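Local coordinates for peptidase M16 C-terminal domain-containing protein (PDB 3D3Y) that is of unknown function but is related to the M16 metallopeptidases and may bind a metal ion, at residues 39-44 with 178-183; 112-117 with 220-225; 237-242 with 409-414; 283-288 with 355-360. All blocks are in the same frame, centred on the assembly; numbering follows the deposited sequence.

The four contacts fall into two pairs, one in each half of the chain. Contacts 1 and 2 pack helices and loops around the six-stranded sheet, with centres about 24 Å apart, and their segments alternate in sequence. Contacts 3 and 4 belong to the five-stranded sheet and its helices; their centres are about 26 Å apart, and contact 4 is nested within the loop contact 3 closes. Contact 2 lies on the opposite side of the chain's centre from contacts 3 and 4, at about 45 and 43 Å between centres. Contacts 3 and 4 approach closest, to about 9 Å between nearest atoms. The ethanediol at contact 2, probably from the crystallisation liquor, is no evidence of a functional site.

Contact 1: residues 39-44 with 178-183; sequences TITKRT and AALAEE
Lys42 and Glu183 form a salt bridge beside a close packing of Thr41 against Ala179 and Leu180, a largely buried contact between the first turn of helix 40-52 and the last turn of helix 177-182 with Glu183 just beyond it. The lysine chain runs straight as far as CE and then bends, chi4 79°, which brings NZ round to Glu183 OE2 at 2.8 Å, on the syn lone pair of that oxygen. The two side chains cross at about a right angle, and the methylenes of Lys42 lie against the carboxylate as well, with CG 3.5 Å from Glu183 CD. Glu183 is itself folded back at chi2, -62°. Its other oxygen, OE1, is hydrogen-bonded to Ser187 OG on helix 185-198, while Lys42 NZ also bonds Glu38 O. Thr41 faces the second helix directly. Its OG1 comes within 3.3 Å of Ala179 CB and has a weak hydrogen bond with Thr176 N; its methyl CG2, anti to the backbone N, rests 3.7 Å from Leu180 CA and 4.0 Å from Leu180 CB. Leu180 continues inward onto helix 129-148, touching Leu139 and Leu143. Both charged ends thus have a second polar partner. With one carboxylate oxygen on the lysine and the other on a serine hydroxyl, the rotation of the Glu183 carboxylate is probably well fixed, and the ion pair probably offsets the charge of the buried Glu183.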
loop_
_atom_site.group_PDB
_atom_site.type_symbol
_atom_site.label_atom_id
_atom_site.label_comp_id
_atom_site.label_asym_id
_atom_site.label_seq_id
_atom_site.Cartn_x
_atom_site.Cartn_y
_atom_site.Cartn_z
ATOM N N THR A 39 -13.040 9.418 -5.541
ATOM C CA THR A 39 -11.970 10.265 -4.992
ATOM C C THR A 39 -10.551 9.689 -5.082
ATOM O O THR A 39 -9.614 10.362 -4.716
ATOM C CB THR A 39 -12.189 10.624 -3.516
ATOM O OG1 THR A 39 -12.096 9.437 -2.716
ATOM C CG2 THR A 39 -13.574 11.347 -3.303
ATOM N N ILE A 40 -10.384 8.462 -5.563
ATOM C CA ILE A 40 -9.028 7.858 -5.621
ATOM C C ILE A 40 -8.071 8.659 -6.498
ATOM O O ILE A 40 -6.958 8.986 -6.088
ATOM C CB ILE A 40 -9.083 6.381 -6.078
ATOM C CG1 ILE A 40 -9.656 5.504 -4.955
ATOM C CG2 ILE A 40 -7.686 5.835 -6.472
ATOM C CD1 ILE A 40 -10.184 4.108 -5.446
ATOM N N THR A 41 -8.492 8.939 -7.723
ATOM C CA THR A 41 -7.663 9.683 -8.654
ATOM C C THR A 41 -7.495 11.135 -8.190
ATOM O O THR A 41 -6.420 11.734 -8.359
ATOM C CB THR A 41 -8.280 9.678 -10.102
ATOM O OG1 THR A 41 -8.372 8.335 -10.576
ATOM C CG2 THR A 41 -7.393 10.502 -11.060
ATOM N N LYS A 42 -8.545 11.692 -7.593
ATOM C CA LYS A 42 -8.465 13.045 -7.020
ATOM C C LYS A 42 -7.398 13.097 -5.926
ATOM O O LYS A 42 -6.547 13.990 -5.922
ATOM C CB LYS A 42 -9.823 13.461 -6.446
ATOM C CG LYS A 42 -10.835 13.886 -7.529
ATOM C CD LYS A 42 -12.164 14.196 -6.901
ATOM C CE LYS A 42 -13.195 14.641 -7.958
ATOM N NZ LYS A 42 -13.681 13.390 -8.608
ATOM N N ARG A 43 -7.437 12.139 -5.004
ATOM C CA ARG A 43 -6.416 12.070 -3.949
ATOM C C ARG A 43 -5.023 11.911 -4.539
ATOM O O ARG A 43 -4.066 12.563 -4.102
ATOM C CB ARG A 43 -6.733 10.929 -2.975
ATOM C CG ARG A 43 -7.959 11.246 -2.143
ATOM C CD ARG A 43 -8.521 10.047 -1.381
ATOM N NE ARG A 43 -7.735 9.619 -0.201
ATOM C CZ ARG A 43 -7.764 10.207 0.995
ATOM N NH1 ARG A 43 -8.456 11.333 1.181
ATOM N NH2 ARG A 43 -7.052 9.696 2.011
ATOM N N THR A 44 -4.876 11.009 -5.489
ATOM C CA THR A 44 -3.564 10.821 -6.149
ATOM C C THR A 44 -3.005 12.101 -6.764
ATOM O O THR A 44 -1.818 12.435 -6.551
ATOM C CB THR A 44 -3.629 9.693 -7.202
ATOM O OG1 THR A 44 -4.116 8.526 -6.560
ATOM C CG2 THR A 44 -2.264 9.388 -7.860
ATOM N N ALA A 178 -8.586 7.226 -17.403
ATOM C CA ALA A 178 -9.951 7.664 -17.719
ATOM C C ALA A 178 -10.508 8.612 -16.649
ATOM O O ALA A 178 -11.121 9.630 -16.963
ATOM C CB ALA A 178 -10.880 6.450 -17.913
ATOM N N ALA A 179 -10.285 8.280 -15.387
ATOM C CA ALA A 179 -10.741 9.116 -14.294
ATOM C C ALA A 179 -9.963 10.429 -14.273
ATOM O O ALA A 179 -10.527 11.508 -14.059
ATOM C CB ALA A 179 -10.575 8.369 -12.988
ATOM N N LEU A 180 -8.667 10.349 -14.565
ATOM C CA LEU A 180 -7.821 11.535 -14.560
ATOM C C LEU A 180 -8.261 12.580 -15.597
ATOM O O LEU A 180 -8.233 13.793 -15.325
ATOM C CB LEU A 180 -6.370 11.134 -14.824
ATOM C CG LEU A 180 -5.372 12.285 -14.865
ATOM C CD1 LEU A 180 -5.451 13.077 -13.543
ATOM C CD2 LEU A 180 -3.955 11.748 -15.090
ATOM N N ALA A 181 -8.647 12.109 -16.779
ATOM C CA ALA A 181 -8.964 12.980 -17.917
ATOM C C ALA A 181 -9.970 14.072 -17.576
ATOM O O ALA A 181 -9.872 15.193 -18.095
ATOM C CB ALA A 181 -9.495 12.160 -19.101
ATOM N N GLU A 182 -10.949 13.723 -16.740
ATOM C CA GLU A 182 -12.059 14.619 -16.402
ATOM C C GLU A 182 -11.724 15.593 -15.279
ATOM O O GLU A 182 -12.458 16.561 -15.065
ATOM C CB GLU A 182 -13.295 13.812 -16.022
ATOM C CG GLU A 182 -13.824 12.964 -17.184
ATOM C CD GLU A 182 -15.327 12.673 -17.087
ATOM O OE1 GLU A 182 -15.855 12.605 -15.947
ATOM O OE2 GLU A 182 -15.971 12.510 -18.160
ATOM N N GLU A 183 -10.626 15.328 -14.566
ATOM C CA GLU A 183 -10.250 16.156 -13.415
ATOM C C GLU A 183 -9.658 17.505 -13.829
ATOM O O GLU A 183 -8.955 17.606 -14.839
ATOM C CB GLU A 183 -9.302 15.394 -12.480
ATOM C CG GLU A 183 -9.876 14.134 -11.854
ATOM C CD GLU A 183 -11.086 14.383 -10.950
ATOM O OE1 GLU A 183 -11.334 15.522 -10.485
ATOM O OE2 GLU A 183 -11.792 13.397 -10.690
#

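Contact 2: residues 112-117 with 220-225; sequences FLKEII and QLPFTP. With EDO (1,2-ethanediol), chain I.
An inverse gamma turn centred on Pro222 carries Leu221, Pro222 and Phe223 across helix 105-118, where Lys114 and Ile117 meet them. This is the loop that leaves helix 211-219, and the turn is closed by Phe223 N bonding Leu221 O at 2.7 Å. In Lys114, CG is anti to the backbone N (chi1 -174°) and the chain stays extended beyond it, carrying CE to the start of the loop. Near its root, CB meets the methyl CD1 of Leu221 at 4.0 Å. Further out, CE sits 3.3 Å from the carbonyl oxygen of Gln220 and 3.8 Å from CD of Pro222, the lysine chain and the proline ring crossing at about a right angle. It is therefore the aliphatic part of the lysine that does the packing. One helical turn on, Ile117 offers CG2 to CZ of Phe223 at 4.5 Å, a loose apolar touch that meets the ring obliquely. Phe223 is buried and has other neighbours: an edge-to-face ring contact with Phe118, and Leu196 of helix 185-198, which Ile117 touches too. Leu221 likewise spreads over Val110 and Phe118. The contact thus ties the loop to a helix lying against strand 85-95. Beyond Phe223 the loop turns outward to solvent, where the exact place of a bound 1,2-ethanediol beside the Thr224 hydroxyl is doubtful, though its O1 accepts a weak hydrogen bond from Thr224 N, 3.2 Å away.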
loop_
_atom_site.group_PDB
_atom_site.type_symbol
_atom_site.label_atom_id
_atom_site.label_comp_id
_atom_site.label_asym_id
_atom_site.label_seq_id
_atom_site.Cartn_x
_atom_site.Cartn_y
_atom_site.Cartn_z
ATOM N N PHE A 112 6.044 24.581 8.532
ATOM C CA PHE A 112 6.101 24.179 7.114
ATOM C C PHE A 112 4.921 23.290 6.731
ATOM O O PHE A 112 4.286 23.488 5.675
ATOM C CB PHE A 112 7.401 23.439 6.811
ATOM C CG PHE A 112 7.537 23.040 5.368
ATOM C CD1 PHE A 112 7.840 23.994 4.404
ATOM C CD2 PHE A 112 7.359 21.716 4.984
ATOM C CE1 PHE A 112 7.979 23.621 3.046
ATOM C CE2 PHE A 112 7.514 21.324 3.635
ATOM C CZ PHE A 112 7.821 22.283 2.668
ATOM N N LEU A 113 4.620 22.314 7.578
ATOM C CA LEU A 113 3.396 21.537 7.416
ATOM C C LEU A 113 2.141 22.410 7.349
ATOM O O LEU A 113 1.228 22.154 6.545
ATOM C CB LEU A 113 3.253 20.478 8.507
ATOM C CG LEU A 113 4.328 19.385 8.571
ATOM C CD1 LEU A 113 4.127 18.636 9.855
ATOM C CD2 LEU A 113 4.218 18.477 7.334
ATOM N N LYS A 114 2.059 23.429 8.209
ATOM C CA LYS A 114 0.875 24.274 8.202
ATOM C C LYS A 114 0.719 24.946 6.828
ATOM O O LYS A 114 -0.431 25.105 6.316
ATOM C CB LYS A 114 0.962 25.332 9.313
ATOM C CG LYS A 114 -0.283 26.163 9.467
ATOM C CD LYS A 114 -0.131 27.194 10.575
ATOM C CE LYS A 114 -1.496 27.821 10.864
ATOM N NZ LYS A 114 -1.430 29.084 11.673
ATOM N N GLU A 115 1.860 25.384 6.270
ATOM C CA GLU A 115 1.900 26.016 4.939
ATOM C C GLU A 115 1.418 25.047 3.878
ATOM O O GLU A 115 0.484 25.356 3.091
ATOM C CB GLU A 115 3.308 26.539 4.604
ATOM C CG GLU A 115 3.726 27.829 5.388
ATOM C CD GLU A 115 2.895 29.078 4.994
ATOM O OE1 GLU A 115 2.352 29.144 3.859
ATOM O OE2 GLU A 115 2.775 29.999 5.837
ATOM N N ILE A 116 2.023 23.864 3.865
ATOM C CA ILE A 116 1.634 22.822 2.895
ATOM C C ILE A 116 0.140 22.435 2.971
ATOM O O ILE A 116 -0.551 22.351 1.955
ATOM C CB ILE A 116 2.514 21.573 3.052
ATOM C CG1 ILE A 116 3.981 21.913 2.691
ATOM C CG2 ILE A 116 1.930 20.382 2.214
ATOM C CD1 ILE A 116 4.170 22.560 1.288
ATOM N N ILE A 117 -0.342 22.217 4.192
ATOM C CA ILE A 117 -1.697 21.684 4.386
ATOM C C ILE A 117 -2.807 22.722 4.269
ATOM O O ILE A 117 -3.843 22.466 3.626
ATOM C CB ILE A 117 -1.791 20.924 5.719
ATOM C CG1 ILE A 117 -0.842 19.711 5.674
ATOM C CG2 ILE A 117 -3.233 20.515 6.010
ATOM C CD1 ILE A 117 -0.736 19.002 7.033
ATOM N N GLN A 220 -1.552 24.489 16.678
ATOM C CA GLN A 220 -1.540 25.626 15.738
ATOM C C GLN A 220 -2.139 25.269 14.383
ATOM O O GLN A 220 -2.385 26.141 13.557
ATOM C CB GLN A 220 -0.104 26.125 15.481
ATOM C CG GLN A 220 0.621 26.761 16.683
ATOM C CD GLN A 220 2.145 26.847 16.515
ATOM O OE1 GLN A 220 2.739 26.264 15.591
ATOM N NE2 GLN A 220 2.788 27.566 17.434
ATOM N N LEU A 221 -2.307 23.980 14.113
ATOM C CA LEU A 221 -2.873 23.572 12.809
ATOM C C LEU A 221 -4.402 23.668 12.868
ATOM O O LEU A 221 -5.047 22.943 13.633
ATOM C CB LEU A 221 -2.384 22.167 12.420
ATOM C CG LEU A 221 -1.025 22.093 11.698
ATOM C CD1 LEU A 221 0.070 22.909 12.370
ATOM C CD2 LEU A 221 -0.581 20.621 11.487
ATOM N N PRO A 222 -5.000 24.602 12.089
ATOM C CA PRO A 222 -6.412 24.878 12.389
ATOM C C PRO A 222 -7.421 23.869 11.808
ATOM O O PRO A 222 -8.310 24.269 11.054
ATOM C CB PRO A 222 -6.623 26.291 11.792
ATOM C CG PRO A 222 -5.652 26.344 10.619
ATOM C CD PRO A 222 -4.477 25.447 10.989
ATOM N N PHE A 223 -7.304 22.594 12.198
ATOM C CA PHE A 223 -8.263 21.546 11.790
ATOM C C PHE A 223 -9.580 21.783 12.455
ATOM O O PHE A 223 -9.639 22.076 13.650
ATOM C CB PHE A 223 -7.789 20.143 12.195
ATOM C CG PHE A 223 -6.618 19.632 11.380
ATOM C CD1 PHE A 223 -6.795 19.213 10.073
ATOM C CD2 PHE A 223 -5.357 19.589 11.932
ATOM C CE1 PHE A 223 -5.706 18.749 9.319
ATOM C CE2 PHE A 223 -4.276 19.153 11.213
ATOM C CZ PHE A 223 -4.440 18.712 9.901
ATOM N N THR A 224 -10.650 21.654 11.700
ATOM C CA THR A 224 -11.979 21.667 12.331
ATOM C C THR A 224 -12.331 20.234 12.759
ATOM O O THR A 224 -11.755 19.275 12.221
ATOM C CB THR A 224 -13.018 22.182 11.345
ATOM O OG1 THR A 224 -12.884 21.451 10.115
ATOM C CG2 THR A 224 -12.773 23.676 11.068
ATOM N N PRO A 225 -13.280 20.074 13.719
ATOM C CA PRO A 225 -13.686 18.750 14.188
ATOM C C PRO A 225 -14.304 17.959 13.060
ATOM O O PRO A 225 -14.893 18.526 12.146
ATOM C CB PRO A 225 -14.772 19.050 15.274
ATOM C CG PRO A 225 -14.568 20.446 15.624
ATOM C CD PRO A 225 -14.011 21.144 14.413
HETATM C C1 EDO I . -10.742 21.399 8.327
HETATM O O1 EDO I . -9.385 21.398 8.736
HETATM C C2 EDO I . -10.964 22.531 7.343
HETATM O O2 EDO I . -12.369 22.586 7.118
#

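Contact 3: residues 237-242 with 409-414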
loop_
_atom_site.group_PDB
_atom_site.type_symbol
_atom_site.label_atom_id
_atom_site.label_comp_id
_atom_site.label_asym_id
_atom_site.label_seq_id
_atom_site.Cartn_x
_atom_site.Cartn_y
_atom_site.Cartn_z
ATOM N N GLN A 237 -15.907 -10.091 0.381
ATOM C CA GLN A 237 -16.980 -10.256 -0.607
ATOM C C GLN A 237 -17.358 -11.720 -0.636
ATOM O O GLN A 237 -16.537 -12.569 -0.252
ATOM C CB GLN A 237 -16.503 -9.819 -1.987
ATOM C CG GLN A 237 -15.230 -10.508 -2.448
ATOM C CD GLN A 237 -14.862 -10.121 -3.879
ATOM O OE1 GLN A 237 -15.111 -8.994 -4.316
ATOM N NE2 GLN A 237 -14.272 -11.059 -4.609
ATOM N N PRO A 238 -18.589 -12.035 -1.074
ATOM C CA PRO A 238 -18.958 -13.445 -1.156
ATOM C C PRO A 238 -18.114 -14.232 -2.156
ATOM O O PRO A 238 -17.672 -13.679 -3.190
ATOM C CB PRO A 238 -20.417 -13.403 -1.626
ATOM C CG PRO A 238 -20.879 -12.030 -1.344
ATOM C CD PRO A 238 -19.696 -11.159 -1.501
ATOM N N ILE A 239 -17.879 -15.503 -1.817
ATOM C CA ILE A 239 -17.385 -16.505 -2.754
ATOM C C ILE A 239 -18.463 -16.765 -3.821
ATOM O O ILE A 239 -19.631 -16.979 -3.482
ATOM C CB ILE A 239 -17.028 -17.809 -2.022
ATOM C CG1 ILE A 239 -15.798 -17.591 -1.134
ATOM C CG2 ILE A 239 -16.700 -18.913 -3.002
ATOM C CD1 ILE A 239 -15.954 -18.163 0.244
ATOM N N ARG A 240 -18.057 -16.710 -5.089
ATOM C CA ARG A 240 -18.893 -17.065 -6.234
ATOM C C ARG A 240 -18.701 -18.559 -6.518
ATOM O O ARG A 240 -17.587 -19.092 -6.417
ATOM C CB ARG A 240 -18.462 -16.285 -7.489
ATOM C CG ARG A 240 -18.600 -14.742 -7.472
ATOM C CD ARG A 240 -17.423 -14.071 -8.272
ATOM N NE ARG A 240 -16.316 -13.643 -7.407
ATOM C CZ ARG A 240 -15.117 -13.200 -7.820
ATOM N NH1 ARG A 240 -14.211 -12.857 -6.915
ATOM N NH2 ARG A 240 -14.795 -13.115 -9.116
ATOM N N ASN A 241 -19.771 -19.240 -6.905
ATOM C CA ASN A 241 -19.635 -20.659 -7.233
ATOM C C ASN A 241 -19.032 -20.944 -8.599
ATOM O O ASN A 241 -18.490 -22.034 -8.830
ATOM C CB ASN A 241 -20.928 -21.435 -6.963
ATOM C CG ASN A 241 -21.081 -21.791 -5.479
ATOM O OD1 ASN A 241 -20.203 -22.457 -4.890
ATOM N ND2 ASN A 241 -22.171 -21.332 -4.861
ATOM N N VAL A 242 -19.054 -19.956 -9.485
ATOM C CA VAL A 242 -18.455 -20.124 -10.795
ATOM C C VAL A 242 -17.193 -19.244 -10.878
ATOM O O VAL A 242 -17.214 -18.090 -10.439
ATOM C CB VAL A 242 -19.478 -19.771 -11.905
ATOM C CG1 VAL A 242 -18.832 -19.779 -13.288
ATOM C CG2 VAL A 242 -20.669 -20.738 -11.879
ATOM N N ARG A 409 -8.977 -23.985 2.399
ATOM C CA ARG A 409 -9.832 -22.774 2.442
ATOM C C ARG A 409 -9.778 -21.952 1.169
ATOM O O ARG A 409 -10.739 -21.282 0.811
ATOM C CB ARG A 409 -9.395 -21.882 3.589
ATOM C CG ARG A 409 -9.887 -22.396 4.902
ATOM C CD ARG A 409 -9.328 -21.590 6.061
ATOM N NE ARG A 409 -9.756 -22.195 7.328
ATOM C CZ ARG A 409 -10.351 -21.533 8.315
ATOM N NH1 ARG A 409 -10.592 -20.227 8.197
ATOM N NH2 ARG A 409 -10.697 -22.189 9.419
ATOM N N LEU A 410 -8.622 -21.980 0.517
ATOM C CA LEU A 410 -8.379 -21.273 -0.729
ATOM C C LEU A 410 -9.428 -21.648 -1.723
ATOM O O LEU A 410 -9.723 -22.825 -1.873
ATOM C CB LEU A 410 -7.042 -21.722 -1.305
ATOM C CG LEU A 410 -6.214 -20.635 -1.932
ATOM C CD1 LEU A 410 -5.663 -19.877 -0.746
ATOM C CD2 LEU A 410 -5.070 -21.205 -2.741
ATOM N N GLU A 411 -9.964 -20.673 -2.441
ATOM C CA GLU A 411 -10.988 -20.950 -3.430
ATOM C C GLU A 411 -10.746 -20.089 -4.661
ATOM O O GLU A 411 -10.860 -18.865 -4.591
ATOM C CB GLU A 411 -12.362 -20.618 -2.858
ATOM C CG GLU A 411 -13.498 -20.893 -3.791
ATOM C CD GLU A 411 -13.924 -22.368 -3.811
ATOM O OE1 GLU A 411 -14.633 -22.757 -4.769
ATOM O OE2 GLU A 411 -13.565 -23.124 -2.879
ATOM N N LEU A 412 -10.436 -20.732 -5.783
ATOM C CA LEU A 412 -10.194 -20.000 -7.050
ATOM C C LEU A 412 -11.450 -19.261 -7.463
ATOM O O LEU A 412 -12.572 -19.804 -7.347
ATOM C CB LEU A 412 -9.686 -20.948 -8.152
ATOM C CG LEU A 412 -9.334 -20.378 -9.528
ATOM C CD1 LEU A 412 -8.297 -19.254 -9.406
ATOM C CD2 LEU A 412 -8.850 -21.492 -10.479
ATOM N N GLN A 413 -11.274 -18.002 -7.891
ATOM C CA GLN A 413 -12.397 -17.111 -8.218
ATOM C C GLN A 413 -12.303 -16.432 -9.582
ATOM O O GLN A 413 -13.323 -16.173 -10.227
ATOM C CB GLN A 413 -12.572 -16.038 -7.125
ATOM C CG GLN A 413 -13.110 -16.595 -5.755
ATOM C CD GLN A 413 -14.560 -17.051 -5.817
ATOM O OE1 GLN A 413 -14.867 -18.208 -6.188
ATOM N NE2 GLN A 413 -15.467 -16.156 -5.464
ATOM N N ALA A 414 -11.090 -16.131 -10.029
ATOM C CA ALA A 414 -10.946 -15.402 -11.276
ATOM C C ALA A 414 -9.645 -15.795 -11.951
ATOM O O ALA A 414 -8.666 -16.115 -11.290
ATOM C CB ALA A 414 -11.020 -13.875 -11.017
#
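Arg240 and Gln413 carry this contact, their side chains lying obliquely across one another with the guanidinium and amide planes 70° apart. The arginine bends at chi2 and chi3, and its guanidinium lies over the CB end of the glutamine: CB of Gln413 stands 3.5 Å above one face, toward the rim, closest to Arg240 NH1 at 3.6 Å. Past that point Gln413 doubles back at chi2, -70°, which turns CD toward the backbone of residues 237-242. The amide then sits against the peptide groups of Arg240, its CD 3.6 Å from Arg240 N and 3.7 Å from Arg240 O, so the polar end of a buried side chain lies beside backbone polar atoms rather than amid purely apolar neighbours. Ile239 comes in on the same amide from the preceding position. Its branch methyl CG2, anti to the backbone N, also touches CG of Glu411 at 3.8 Å, and the isoleucine crosses both Glu411 and Gln413 at about a right angle. At the far end of the arginine, NH2 comes 4.3 Å from CB of Ala414. The guanidinium also makes a cation-pi contact with Tyr162 of helix 150-162, which touches Gln413 too. The loop here is about to enter strand 244-251, whose Glu244 shares a backbone hydrogen bond with Gln413. On the neighbouring strand 255-262, Ala260 faces both Gln413 and Ala414: a classic beta bulge near the start of strand 411-421.

Contact 4: residues 283-288 with 355-360; sequences GGFPHS and AMLKNQ
Phe285 and Met356 interlock at the surface between the end of helix 272-284 and the middle of helix 347-364. The phenyl ring is the main bump, and the residues of helix 347-364 shape the hollow that takes it. Met356, a selenomethionine, lies over one face, running alongside Phe285 but in the opposite direction. Its CB makes a CH-pi contact 3.9 Å from the ring centroid, and its SE stands over the same face at 4.2 Å from that centroid, a Met-aromatic contact. The chain then bends, chi3 78°, which places CE on the same side of the ring as SE, beyond its outline, 3.4 Å from Phe285 CD1. The edge of the ring is met by two further side chains: Leu357 brings CD2 to 4.0 Å from CZ, while Gln360 points at the phenylalanine tip to tip, its NE2 near the ring plane and 3.8 Å from CE1. The selenium also meets His287, lying in the plane of the imidazole at its edge, 3.7 Å from CE1. The type I turn from Phe285 to Ser288, closed by Ser288 N bonding Phe285 O at 2.9 Å, puts both rings on the same methionine, with Pro286 CD near its methyl at 4.2 Å. His287 NE2 is hydrogen-bonded to Thr353 OG1, one turn earlier on helix 347-364. Leu357 also touches Val277 of helix 272-284 and Ile395 of helix 388-397, Ser288 caps helix 289-295 at Phe291 N, and Gly283 is backbone-bonded to Ser306 of strand 303-309.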
loop_
_atom_site.group_PDB
_atom_site.type_symbol
_atom_site.label_atom_id
_atom_site.label_comp_id
_atom_site.label_asym_id
_atom_site.label_seq_id
_atom_site.Cartn_x
_atom_site.Cartn_y
_atom_site.Cartn_z
ATOM N N GLY A 283 4.097 -20.404 -3.906
ATOM C CA GLY A 283 4.718 -19.636 -4.982
ATOM C C GLY A 283 5.487 -18.414 -4.513
ATOM O O GLY A 283 5.883 -17.605 -5.323
ATOM N N GLY A 284 5.713 -18.268 -3.207
ATOM C CA GLY A 284 6.236 -17.000 -2.679
ATOM C C GLY A 284 7.732 -16.791 -2.857
ATOM O O GLY A 284 8.213 -15.644 -2.993
ATOM N N PHE A 285 8.463 -17.900 -2.849
ATOM C CA PHE A 285 9.914 -17.910 -2.816
ATOM C C PHE A 285 10.463 -18.833 -3.911
ATOM O O PHE A 285 9.715 -19.643 -4.450
ATOM C CB PHE A 285 10.365 -18.439 -1.450
ATOM C CG PHE A 285 10.081 -17.515 -0.296
ATOM C CD1 PHE A 285 10.606 -16.222 -0.262
ATOM C CD2 PHE A 285 9.361 -17.966 0.812
ATOM C CE1 PHE A 285 10.386 -15.377 0.840
ATOM C CE2 PHE A 285 9.130 -17.120 1.905
ATOM C CZ PHE A 285 9.628 -15.816 1.913
ATOM N N PRO A 286 11.771 -18.723 -4.240
ATOM C CA PRO A 286 12.343 -19.538 -5.316
ATOM C C PRO A 286 12.298 -21.049 -5.093
ATOM O O PRO A 286 12.388 -21.807 -6.071
ATOM C CB PRO A 286 13.812 -19.045 -5.422
ATOM C CG PRO A 286 13.822 -17.687 -4.789
ATOM C CD PRO A 286 12.767 -17.784 -3.675
ATOM N N HIS A 287 12.119 -21.475 -3.840
ATOM C CA HIS A 287 12.055 -22.884 -3.503
ATOM C C HIS A 287 10.592 -23.381 -3.508
ATOM O O HIS A 287 10.310 -24.535 -3.170
ATOM C CB HIS A 287 12.714 -23.138 -2.135
ATOM C CG HIS A 287 12.041 -22.417 -0.999
ATOM N ND1 HIS A 287 12.499 -21.215 -0.501
ATOM C CD2 HIS A 287 10.936 -22.721 -0.280
ATOM C CE1 HIS A 287 11.718 -20.825 0.494
ATOM N NE2 HIS A 287 10.755 -21.715 0.640
ATOM N N SER A 288 9.674 -22.516 -3.940
ATOM C CA SER A 288 8.248 -22.806 -3.864
ATOM C C SER A 288 7.833 -23.892 -4.839
ATOM O O SER A 288 8.535 -24.145 -5.820
ATOM C CB SER A 288 7.421 -21.556 -4.150
ATOM O OG SER A 288 7.513 -21.189 -5.519
ATOM N N ALA A 355 12.555 -19.544 7.514
ATOM C CA ALA A 355 13.815 -18.776 7.577
ATOM C C ALA A 355 13.711 -17.453 6.800
ATOM O O ALA A 355 14.059 -16.379 7.316
ATOM C CB ALA A 355 14.995 -19.637 7.032
HETATM N N MSE A 356 13.178 -17.527 5.581
HETATM C CA MSE A 356 13.096 -16.341 4.728
HETATM C C MSE A 356 12.051 -15.351 5.243
HETATM O O MSE A 356 12.271 -14.158 5.200
HETATM C CB MSE A 356 12.855 -16.718 3.255
HETATM C CG MSE A 356 14.128 -17.314 2.613
HETATM SE SE MSE A 356 13.870 -17.838 0.773
HETATM C CE MSE A 356 13.990 -16.055 -0.026
ATOM N N LEU A 357 10.931 -15.853 5.754
ATOM C CA LEU A 357 9.956 -14.961 6.381
ATOM C C LEU A 357 10.566 -14.265 7.603
ATOM O O LEU A 357 10.465 -13.037 7.726
ATOM C CB LEU A 357 8.657 -15.699 6.756
ATOM C CG LEU A 357 7.757 -16.083 5.575
ATOM C CD1 LEU A 357 6.696 -17.098 6.000
ATOM C CD2 LEU A 357 7.086 -14.867 4.897
ATOM N N LYS A 358 11.217 -15.030 8.482
ATOM C CA LYS A 358 11.859 -14.437 9.663
ATOM C C LYS A 358 12.917 -13.432 9.274
ATOM O O LYS A 358 12.939 -12.341 9.814
ATOM C CB LYS A 358 12.482 -15.497 10.583
ATOM C CG LYS A 358 11.421 -16.340 11.335
ATOM C CD LYS A 358 12.075 -17.344 12.272
ATOM C CE LYS A 358 12.825 -18.420 11.500
ATOM N NZ LYS A 358 13.184 -19.477 12.480
ATOM N N ASN A 359 13.786 -13.794 8.336
ATOM C CA ASN A 359 14.856 -12.882 7.916
ATOM C C ASN A 359 14.300 -11.536 7.422
ATOM O O ASN A 359 14.826 -10.464 7.764
ATOM C CB ASN A 359 15.752 -13.516 6.829
ATOM C CG ASN A 359 16.651 -14.654 7.371
ATOM O OD1 ASN A 359 16.897 -14.772 8.583
ATOM N ND2 ASN A 359 17.145 -15.501 6.452
ATOM N N GLN A 360 13.246 -11.600 6.614
ATOM C CA GLN A 360 12.630 -10.384 6.083
ATOM C C GLN A 360 12.026 -9.508 7.176
ATOM O O GLN A 360 12.308 -8.326 7.235
ATOM C CB GLN A 360 11.635 -10.711 4.966
ATOM C CG GLN A 360 12.365 -11.288 3.774
ATOM C CD GLN A 360 11.478 -11.683 2.605
ATOM O OE1 GLN A 360 10.238 -11.628 2.676
ATOM N NE2 GLN A 360 12.124 -12.106 1.509
#